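Local structure of uncharacterized protein (Enterococcus faecalis, 3D3Y) at residues Val6-Gly11 and Leu217-Pro222; Thr44-Leu49 and His86-Ser91; Ile116-Asn121 and Lys194-Asp199. The protein is of unknown function but is related to the M16 family of metallopeptidases. One frame throughout, in Å; residues are numbered along the deposited sequence. Where two conformers were deposited one is given.

Overall arrangement
Near the N terminus, strand 4-7 hands over to the corner that meets helix 211-219, so contact 1 closes a long loop holding both other contacts. Within it, contact 2 joins helix 40-52 to strand 85-95 of the same six-stranded sheet that contact 1 reaches. The chain then enters helix 105-118, whose end packs against the end of helix 185-198 in contact 3. Contacts 2 and 3 follow in series, with centres 11 Å apart, and none of the three cross. I90 on I117 and M195 on F88 link contact 2 to contact 3, while L221 and P222 on F118 link contact 3 to contact 1.

Contact 1: residues Val6-Gly11 and Leu217-Pro222; sequences VQLVKG and LFKQLP
With CG of L8 set opposite its own carbonyl carbon (chi1 -64°) and the chain extended beyond it, the two methyls of this leucine are carried to F218 and K219 of the segment 217-222. The lysine starts out in the same way, but its chain bends at chi2 (-89°), which brings CD alongside the leucine; the second bend, at chi3, turns CE away from it. The two methyls of L8 then take separate partners. CD1 meets F218 at the root of its side chain, 4.0 Å from F218 CB, and lies close to the backbone there as well, with L8 CD1 4.1 Å from F218 O. That carbonyl accepts a hydrogen bond from the backbone N of L221 (F218 O to L221 N, 3.0 Å). The other methyl rests on aliphatic carbon: L8 CD2 is 4.0 Å from K219 CD, the two side chains running past one another in opposite senses. The side chains meet through carbon alone, and no hydrogen bond crosses the contact. Although F218 starts toward L8, its ring leads away, to I203 and V205 of the sheet and V110 of helix 105-118; K219 covers the leucine from the exposed side. L8 also packs on I203, which places it between sheet and helix. L8 and V9 both face V12, a classic beta bulge, where the chain turns from strand 4-7 toward strand 12-18, and the arrangement is that of an edge-strand corner packed on a helix in an alpha/beta sheet domain.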
loop_
_atom_site.group_PDB
_atom_site.type_symbol
_atom_site.label_atom_id
_atom_site.label_comp_id
_atom_site.label_asym_id
_atom_site.label_seq_id
_atom_site.Cartn_x
_atom_site.Cartn_y
_atom_site.Cartn_z
ATOM N N VAL A 6 14.258 -20.771 -1.076
ATOM C CA VAL A 6 13.968 -22.153 -1.420
ATOM C C VAL A 6 12.573 -22.244 -1.970
ATOM O O VAL A 6 11.618 -21.623 -1.429
ATOM C CB VAL A 6 13.968 -23.107 -0.212
ATOM C CG1 VAL A 6 14.149 -24.539 -0.725
ATOM C CG2 VAL A 6 15.053 -22.760 0.762
ATOM N N GLN A 7 12.461 -23.006 -3.048
ATOM C CA GLN A 7 11.184 -23.419 -3.562
ATOM C C GLN A 7 10.560 -24.526 -2.696
ATOM O O GLN A 7 11.102 -25.635 -2.619
ATOM C CB GLN A 7 11.363 -23.928 -4.968
ATOM C CG GLN A 7 10.094 -24.030 -5.749
ATOM C CD GLN A 7 10.376 -24.231 -7.222
ATOM O OE1 GLN A 7 11.338 -24.911 -7.593
ATOM N NE2 GLN A 7 9.564 -23.615 -8.070
ATOM N N LEU A 8 9.425 -24.220 -2.076
ATOM C CA LEU A 8 8.634 -25.213 -1.336
ATOM C C LEU A 8 7.916 -26.073 -2.357
ATOM O O LEU A 8 8.250 -27.257 -2.501
ATOM C CB LEU A 8 7.661 -24.531 -0.368
ATOM C CG LEU A 8 8.365 -23.744 0.736
ATOM C CD1 LEU A 8 7.346 -23.075 1.663
ATOM C CD2 LEU A 8 9.370 -24.575 1.524
ATOM N N VAL A 9 6.974 -25.473 -3.089
ATOM C CA VAL A 9 6.501 -25.999 -4.389
ATOM C C VAL A 9 6.540 -24.875 -5.432
ATOM O O VAL A 9 6.679 -23.696 -5.077
ATOM C CB VAL A 9 5.047 -26.573 -4.314
ATOM C CG1 VAL A 9 4.981 -27.784 -3.375
ATOM C CG2 VAL A 9 4.040 -25.507 -3.871
ATOM N N LYS A 10 6.391 -25.215 -6.709
ATOM C CA LYS A 10 6.233 -24.183 -7.770
ATOM C C LYS A 10 5.264 -23.071 -7.357
ATOM O O LYS A 10 4.138 -23.363 -6.956
ATOM C CB LYS A 10 5.725 -24.819 -9.069
ATOM C CG LYS A 10 5.936 -23.970 -10.319
ATOM C CD LYS A 10 5.508 -24.718 -11.628
ATOM C CE LYS A 10 3.964 -24.862 -11.723
ATOM N NZ LYS A 10 3.474 -25.142 -13.121
ATOM N N GLY A 11 5.705 -21.810 -7.461
ATOM C CA GLY A 11 4.888 -20.670 -7.103
ATOM C C GLY A 11 4.887 -20.293 -5.630
ATOM O O GLY A 11 4.326 -19.259 -5.238
ATOM N N LEU A 217 10.240 -27.213 8.599
ATOM C CA LEU A 217 8.987 -26.698 9.173
ATOM C C LEU A 217 8.020 -26.262 8.074
ATOM O O LEU A 217 6.868 -26.710 8.038
ATOM C CB LEU A 217 9.230 -25.549 10.176
ATOM C CG LEU A 217 10.169 -25.895 11.337
ATOM C CD1 LEU A 217 10.322 -24.701 12.271
ATOM C CD2 LEU A 217 9.695 -27.138 12.083
ATOM N N PHE A 218 8.501 -25.414 7.166
ATOM C CA PHE A 218 7.621 -24.848 6.156
ATOM C C PHE A 218 7.158 -25.852 5.111
ATOM O O PHE A 218 6.085 -25.700 4.519
ATOM C CB PHE A 218 8.210 -23.564 5.550
ATOM C CG PHE A 218 7.906 -22.360 6.365
ATOM C CD1 PHE A 218 8.873 -21.801 7.186
ATOM C CD2 PHE A 218 6.624 -21.816 6.363
ATOM C CE1 PHE A 218 8.558 -20.676 7.984
ATOM C CE2 PHE A 218 6.303 -20.713 7.151
ATOM C CZ PHE A 218 7.265 -20.139 7.952
ATOM N N LYS A 219 7.940 -26.904 4.922
ATOM C CA LYS A 219 7.539 -27.961 4.014
ATOM C C LYS A 219 6.257 -28.650 4.491
ATOM O O LYS A 219 5.595 -29.295 3.690
ATOM C CB LYS A 219 8.678 -28.969 3.786
ATOM C CG LYS A 219 9.869 -28.413 2.955
ATOM C CD LYS A 219 9.710 -28.592 1.444
ATOM C CE LYS A 219 9.692 -30.059 1.063
ATOM N NZ LYS A 219 10.203 -30.332 -0.335
ATOM N N GLN A 220 5.907 -28.496 5.774
ATOM C CA GLN A 220 4.682 -29.054 6.378
ATOM C C GLN A 220 3.421 -28.346 5.900
ATOM O O GLN A 220 2.311 -28.805 6.147
ATOM C CB GLN A 220 4.711 -28.937 7.915
ATOM C CG GLN A 220 5.778 -29.779 8.642
ATOM C CD GLN A 220 6.056 -29.322 10.082
ATOM O OE1 GLN A 220 5.614 -28.249 10.528
ATOM N NE2 GLN A 220 6.818 -30.138 10.809
ATOM N N LEU A 221 3.575 -27.183 5.277
ATOM C CA LEU A 221 2.387 -26.442 4.800
ATOM C C LEU A 221 1.947 -27.009 3.445
ATOM O O LEU A 221 2.685 -26.916 2.458
ATOM C CB LEU A 221 2.673 -24.933 4.745
ATOM C CG LEU A 221 2.465 -24.150 6.056
ATOM C CD1 LEU A 221 3.108 -24.806 7.269
ATOM C CD2 LEU A 221 2.918 -22.674 5.907
ATOM N N PRO A 222 0.753 -27.647 3.392
ATOM C CA PRO A 222 0.501 -28.435 2.177
ATOM C C PRO A 222 0.030 -27.629 0.951
ATOM O O PRO A 222 -1.045 -27.910 0.419
ATOM C CB PRO A 222 -0.581 -29.442 2.636
ATOM C CG PRO A 222 -1.351 -28.689 3.714
ATOM C CD PRO A 222 -0.361 -27.734 4.367
#

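Contact 2: residues Thr44-Leu49 and His86-Ser91; sequences TLLSSL and HWFNIS
Helix 40-52 packs across a face of the six-stranded mixed sheet, and the aromatic side chain of F88, from strand 85-95, projects into the interface between them. CG of F88 lies anti to its backbone N (chi1 179°), which sends the ring away from the strand and into the helix at L46 and S47. The leading atom is CE1. It comes within 3.4 Å of S47 N, so the ring is pressed against the helix backbone itself, and F88 CE1 is also 3.6 Å from S47 CB. The carbonyl carbon of L46 sits at the ring edge, in its plane, with L46 C 3.9 Å from F88 CE1. The L46 side chain crosses that of F88 at about a right angle, bringing its branch point to the same corner, L46 CG 3.9 Å from F88 CE1. This is helix-on-sheet packing in an alpha/beta layer, with M195 of helix 185-198 and I77 of the neighbouring strand 74-82 also around F88. The small side chain of S47 probably permits this close approach of the ring to the helix. Its hydroxyl is turned back onto the helix: S47 OG, lying between the backbone N and the carbonyl carbon (chi1 76°), donates to T44 O at 2.7 Å. The bond is bent at the acceptor, the C=O...donor angle being 134°, and provides this buried hydroxyl with a partner inside the helix. Two residues earlier on the same strand as F88, H86 ND1 is hydrogen-bonded to NE of R43, the residue preceding T44.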
loop_
_atom_site.group_PDB
_atom_site.type_symbol
_atom_site.label_atom_id
_atom_site.label_comp_id
_atom_site.label_asym_id
_atom_site.label_seq_id
_atom_site.Cartn_x
_atom_site.Cartn_y
_atom_site.Cartn_z
ATOM N N THR A 44 -10.146 -8.459 0.779
ATOM C CA THR A 44 -10.275 -7.620 1.992
ATOM C C THR A 44 -11.096 -8.276 3.099
ATOM O O THR A 44 -10.666 -8.296 4.274
ATOM C CB THR A 44 -10.841 -6.226 1.646
ATOM O OG1 THR A 44 -10.013 -5.657 0.645
ATOM C CG2 THR A 44 -10.911 -5.273 2.861
ATOM N N LEU A 45 -12.280 -8.766 2.757
ATOM C CA LEU A 45 -13.134 -9.412 3.763
ATOM C C LEU A 45 -12.517 -10.719 4.274
ATOM O O LEU A 45 -12.573 -11.033 5.475
ATOM C CB LEU A 45 -14.545 -9.692 3.203
ATOM C CG LEU A 45 -15.568 -10.389 4.131
ATOM C CD1 LEU A 45 -15.718 -9.589 5.489
ATOM C CD2 LEU A 45 -16.918 -10.449 3.412
ATOM N N LEU A 46 -11.942 -11.490 3.360
ATOM C CA LEU A 46 -11.253 -12.715 3.734
ATOM C C LEU A 46 -10.155 -12.457 4.785
ATOM O O LEU A 46 -9.960 -13.251 5.702
ATOM C CB LEU A 46 -10.648 -13.370 2.496
ATOM C CG LEU A 46 -10.020 -14.736 2.768
ATOM C CD1 LEU A 46 -11.057 -15.789 3.292
ATOM C CD2 LEU A 46 -9.354 -15.229 1.483
ATOM N N SER A 47 -9.407 -11.373 4.628
ATOM C CA SER A 47 -8.360 -11.080 5.595
ATOM C C SER A 47 -8.966 -10.911 6.997
ATOM O O SER A 47 -8.350 -11.326 7.996
ATOM C CB SER A 47 -7.532 -9.851 5.165
ATOM O OG SER A 47 -8.224 -8.636 5.392
ATOM N N SER A 48 -10.168 -10.325 7.099
ATOM C CA SER A 48 -10.816 -10.232 8.410
ATOM C C SER A 48 -11.302 -11.597 8.903
ATOM O O SER A 48 -11.187 -11.902 10.072
ATOM C CB SER A 48 -12.014 -9.299 8.380
ATOM O OG SER A 48 -11.563 -7.965 8.382
ATOM N N LEU A 49 -11.797 -12.425 7.995
ATOM C CA LEU A 49 -12.355 -13.713 8.384
ATOM C C LEU A 49 -11.260 -14.622 8.902
ATOM O O LEU A 49 -11.448 -15.283 9.956
ATOM C CB LEU A 49 -13.106 -14.369 7.222
ATOM C CG LEU A 49 -14.375 -13.663 6.717
ATOM C CD1 LEU A 49 -14.845 -14.207 5.364
ATOM C CD2 LEU A 49 -15.545 -13.775 7.732
ATOM N N HIS A 86 -2.310 -6.990 -6.015
ATOM C CA HIS A 86 -3.032 -6.837 -4.764
ATOM C C HIS A 86 -2.446 -7.925 -3.849
ATOM O O HIS A 86 -2.278 -9.105 -4.262
ATOM C CB HIS A 86 -4.563 -6.996 -4.972
ATOM C CG HIS A 86 -5.379 -6.583 -3.781
ATOM N ND1 HIS A 86 -5.747 -7.463 -2.787
ATOM C CD2 HIS A 86 -5.868 -5.375 -3.413
ATOM C CE1 HIS A 86 -6.438 -6.816 -1.859
ATOM N NE2 HIS A 86 -6.524 -5.543 -2.216
ATOM N N TRP A 87 -2.069 -7.510 -2.644
ATOM C CA TRP A 87 -1.319 -8.356 -1.730
ATOM C C TRP A 87 -2.206 -8.700 -0.522
ATOM O O TRP A 87 -2.857 -7.833 0.037
ATOM C CB TRP A 87 -0.070 -7.588 -1.227
ATOM C CG TRP A 87 0.971 -7.148 -2.276
ATOM C CD1 TRP A 87 1.058 -7.526 -3.602
ATOM C CD2 TRP A 87 2.109 -6.322 -2.019
ATOM N NE1 TRP A 87 2.181 -6.930 -4.192
ATOM C CE2 TRP A 87 2.836 -6.196 -3.234
ATOM C CE3 TRP A 87 2.593 -5.669 -0.861
ATOM C CZ2 TRP A 87 4.019 -5.443 -3.328
ATOM C CZ3 TRP A 87 3.783 -4.902 -0.959
ATOM C CH2 TRP A 87 4.472 -4.797 -2.190
ATOM N N PHE A 88 -2.169 -9.962 -0.092
ATOM C CA PHE A 88 -2.898 -10.447 1.087
ATOM C C PHE A 88 -1.793 -10.910 2.031
ATOM O O PHE A 88 -1.009 -11.794 1.690
ATOM C CB PHE A 88 -3.816 -11.577 0.673
ATOM C CG PHE A 88 -4.628 -12.193 1.784
ATOM C CD1 PHE A 88 -5.997 -11.916 1.882
ATOM C CD2 PHE A 88 -4.055 -13.119 2.680
ATOM C CE1 PHE A 88 -6.780 -12.542 2.857
ATOM C CE2 PHE A 88 -4.822 -13.744 3.684
ATOM C CZ PHE A 88 -6.201 -13.440 3.780
ATOM N N ASN A 89 -1.722 -10.278 3.199
ATOM C CA ASN A 89 -0.513 -10.312 4.033
ATOM C C ASN A 89 -0.773 -10.864 5.424
ATOM O O ASN A 89 -1.491 -10.242 6.206
ATOM C CB ASN A 89 -0.007 -8.871 4.219
ATOM C CG ASN A 89 0.119 -8.107 2.908
ATOM O OD1 ASN A 89 0.791 -8.563 1.996
ATOM N ND2 ASN A 89 -0.514 -6.930 2.823
ATOM N N ILE A 90 -0.171 -12.001 5.749
ATOM C CA ILE A 90 -0.335 -12.574 7.091
ATOM C C ILE A 90 0.985 -12.359 7.790
ATOM O O ILE A 90 2.041 -12.784 7.300
ATOM C CB ILE A 90 -0.638 -14.080 7.028
ATOM C CG1 ILE A 90 -1.944 -14.330 6.251
ATOM C CG2 ILE A 90 -0.701 -14.703 8.438
ATOM C CD1 ILE A 90 -2.140 -15.831 5.905
ATOM N N SER A 91 0.921 -11.671 8.926
ATOM C CA SER A 91 2.128 -11.273 9.653
ATOM C C SER A 91 2.099 -11.859 11.054
ATOM O O SER A 91 1.021 -11.929 11.674
ATOM C CB SER A 91 2.148 -9.740 9.774
ATOM O OG SER A 91 2.227 -9.143 8.474
#

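Contact 3: residues Ile116-Asn121 and Lys194-Asp199; sequences IIFAPN and KMLAED
L196 has the most surface buried here, and its two methyls reach I117 and F118 on the last turn of the opposing helix. CG of L196 stands opposite its backbone N (chi1 -164°), directing the fork toward that helix. CD1 meets the branch methyl of the isoleucine, L196 CD1 lying 3.5 Å from I117 CG2, a close fit between two methyl groups. The second methyl goes to the phenylalanine: L196 CD2 is 3.7 Å from F118 CD1 and comes at the ring obliquely, while the two side chains cross at about a right angle. I117 CG2 also sits over one face of the F118 ring, 3.5 Å above its plane and offset toward the rim, so that the isoleucine methyl touches both other side chains. Around this group F118 meets F223 edge-to-face, and L196 also rests on F31 of the sheet. The hydroxyl of Y192, one turn earlier in the L196 helix, is hydrogen-bonded to I117 O, and R226 hydrogen-bonds to the carbonyl oxygens of L196 and D199. The geometry is that of two helix C-terminal ends packed side by side over one face of a mixed sheet, consistent with the alpha/beta domains of M16 peptidases.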
loop_
_atom_site.group_PDB
_atom_site.type_symbol
_atom_site.label_atom_id
_atom_site.label_comp_id
_atom_site.label_asym_id
_atom_site.label_seq_id
_atom_site.Cartn_x
_atom_site.Cartn_y
_atom_site.Cartn_z
ATOM N N ILE A 116 -4.199 -21.361 10.704
ATOM C CA ILE A 116 -4.818 -20.173 10.086
ATOM C C ILE A 116 -5.065 -20.325 8.569
ATOM O O ILE A 116 -6.147 -20.023 8.063
ATOM C CB ILE A 116 -3.984 -18.914 10.364
ATOM C CG1 ILE A 116 -3.982 -18.608 11.882
ATOM C CG2 ILE A 116 -4.493 -17.715 9.490
ATOM C CD1 ILE A 116 -5.396 -18.495 12.522
ATOM N N ILE A 117 -4.049 -20.811 7.860
ATOM C CA ILE A 117 -4.099 -20.848 6.393
ATOM C C ILE A 117 -4.894 -22.014 5.816
ATOM O O ILE A 117 -5.688 -21.830 4.875
ATOM C CB ILE A 117 -2.679 -20.805 5.804
ATOM C CG1 ILE A 117 -2.015 -19.469 6.190
ATOM C CG2 ILE A 117 -2.711 -21.016 4.293
ATOM C CD1 ILE A 117 -0.530 -19.420 5.799
ATOM N N PHE A 118 -4.710 -23.194 6.401
ATOM C CA PHE A 118 -5.303 -24.418 5.882
ATOM C C PHE A 118 -6.504 -24.943 6.661
ATOM O O PHE A 118 -7.169 -25.880 6.222
ATOM C CB PHE A 118 -4.206 -25.478 5.782
ATOM C CG PHE A 118 -3.104 -25.099 4.832
ATOM C CD1 PHE A 118 -3.227 -25.369 3.475
ATOM C CD2 PHE A 118 -1.953 -24.455 5.292
ATOM C CE1 PHE A 118 -2.218 -25.009 2.584
ATOM C CE2 PHE A 118 -0.938 -24.087 4.408
ATOM C CZ PHE A 118 -1.087 -24.362 3.041
ATOM N N ALA A 119 -6.780 -24.363 7.825
ATOM C CA ALA A 119 -7.946 -24.794 8.595
ATOM C C ALA A 119 -8.772 -23.587 9.000
ATOM O O ALA A 119 -8.982 -23.350 10.183
ATOM C CB ALA A 119 -7.545 -25.660 9.838
ATOM N N PRO A 120 -9.254 -22.818 8.004
ATOM C CA PRO A 120 -10.097 -21.677 8.340
ATOM C C PRO A 120 -11.448 -22.168 8.841
ATOM O O PRO A 120 -11.754 -23.367 8.740
ATOM C CB PRO A 120 -10.254 -20.977 6.996
ATOM C CG PRO A 120 -10.171 -22.080 6.002
ATOM C CD PRO A 120 -9.054 -22.911 6.535
ATOM N N ASN A 121 -12.249 -21.248 9.353
ATOM C CA ASN A 121 -13.506 -21.586 9.991
ATOM C C ASN A 121 -14.613 -21.747 8.937
ATOM O O ASN A 121 -15.545 -20.945 8.854
ATOM C CB ASN A 121 -13.856 -20.515 11.033
ATOM C CG ASN A 121 -14.948 -20.971 11.994
ATOM O OD1 ASN A 121 -15.383 -22.127 11.960
ATOM N ND2 ASN A 121 -15.402 -20.048 12.866
ATOM N N LYS A 194 -9.859 -20.555 -4.067
ATOM C CA LYS A 194 -9.188 -20.045 -5.278
ATOM C C LYS A 194 -7.871 -19.299 -4.951
ATOM O O LYS A 194 -6.848 -19.567 -5.564
ATOM C CB LYS A 194 -10.146 -19.157 -6.100
ATOM C CG LYS A 194 -9.496 -18.556 -7.354
ATOM C CD LYS A 194 -10.372 -17.518 -8.089
ATOM C CE LYS A 194 -9.976 -17.434 -9.570
ATOM N NZ LYS A 194 -10.385 -18.637 -10.363
HETATM N N MSE A 195 -7.896 -18.402 -3.955
HETATM C CA MSE A 195 -6.662 -17.764 -3.496
HETATM C C MSE A 195 -5.610 -18.810 -3.090
HETATM O O MSE A 195 -4.464 -18.743 -3.533
HETATM C CB MSE A 195 -6.897 -16.800 -2.347
HETATM C CG MSE A 195 -5.597 -16.040 -1.985
HETATM SE SE MSE A 195 -5.834 -14.791 -0.553
HETATM C CE MSE A 195 -5.655 -16.055 0.876
ATOM N N LEU A 196 -6.015 -19.805 -2.299
ATOM C CA LEU A 196 -5.062 -20.777 -1.786
ATOM C C LEU A 196 -4.435 -21.579 -2.931
ATOM O O LEU A 196 -3.242 -21.837 -2.908
ATOM C CB LEU A 196 -5.686 -21.683 -0.701
ATOM C CG LEU A 196 -4.705 -22.489 0.192
ATOM C CD1 LEU A 196 -3.695 -21.647 0.978
ATOM C CD2 LEU A 196 -5.403 -23.496 1.136
ATOM N N ALA A 197 -5.236 -21.919 -3.937
ATOM C CA ALA A 197 -4.754 -22.696 -5.075
ATOM C C ALA A 197 -3.977 -21.912 -6.145
ATOM O O ALA A 197 -3.155 -22.487 -6.827
ATOM C CB ALA A 197 -5.908 -23.464 -5.695
ATOM N N GLU A 198 -4.226 -20.605 -6.280
ATOM C CA GLU A 198 -3.766 -19.828 -7.458
ATOM C C GLU A 198 -2.713 -18.713 -7.230
ATOM O O GLU A 198 -1.951 -18.385 -8.141
ATOM C CB GLU A 198 -4.977 -19.249 -8.226
ATOM C CG GLU A 198 -6.083 -20.279 -8.483
ATOM C CD GLU A 198 -7.083 -19.875 -9.569
ATOM O OE1 GLU A 198 -7.235 -18.669 -9.880
ATOM O OE2 GLU A 198 -7.733 -20.790 -10.092
ATOM N N ASP A 199 -2.670 -18.126 -6.044
ATOM C CA ASP A 199 -1.822 -16.953 -5.844
ATOM C C ASP A 199 -0.355 -17.374 -5.784
ATOM O O ASP A 199 -0.038 -18.493 -5.345
ATOM C CB ASP A 199 -2.172 -16.224 -4.533
ATOM C CG ASP A 199 -3.379 -15.258 -4.646
ATOM O OD1 ASP A 199 -4.264 -15.374 -5.548
ATOM O OD2 ASP A 199 -3.455 -14.366 -3.751
#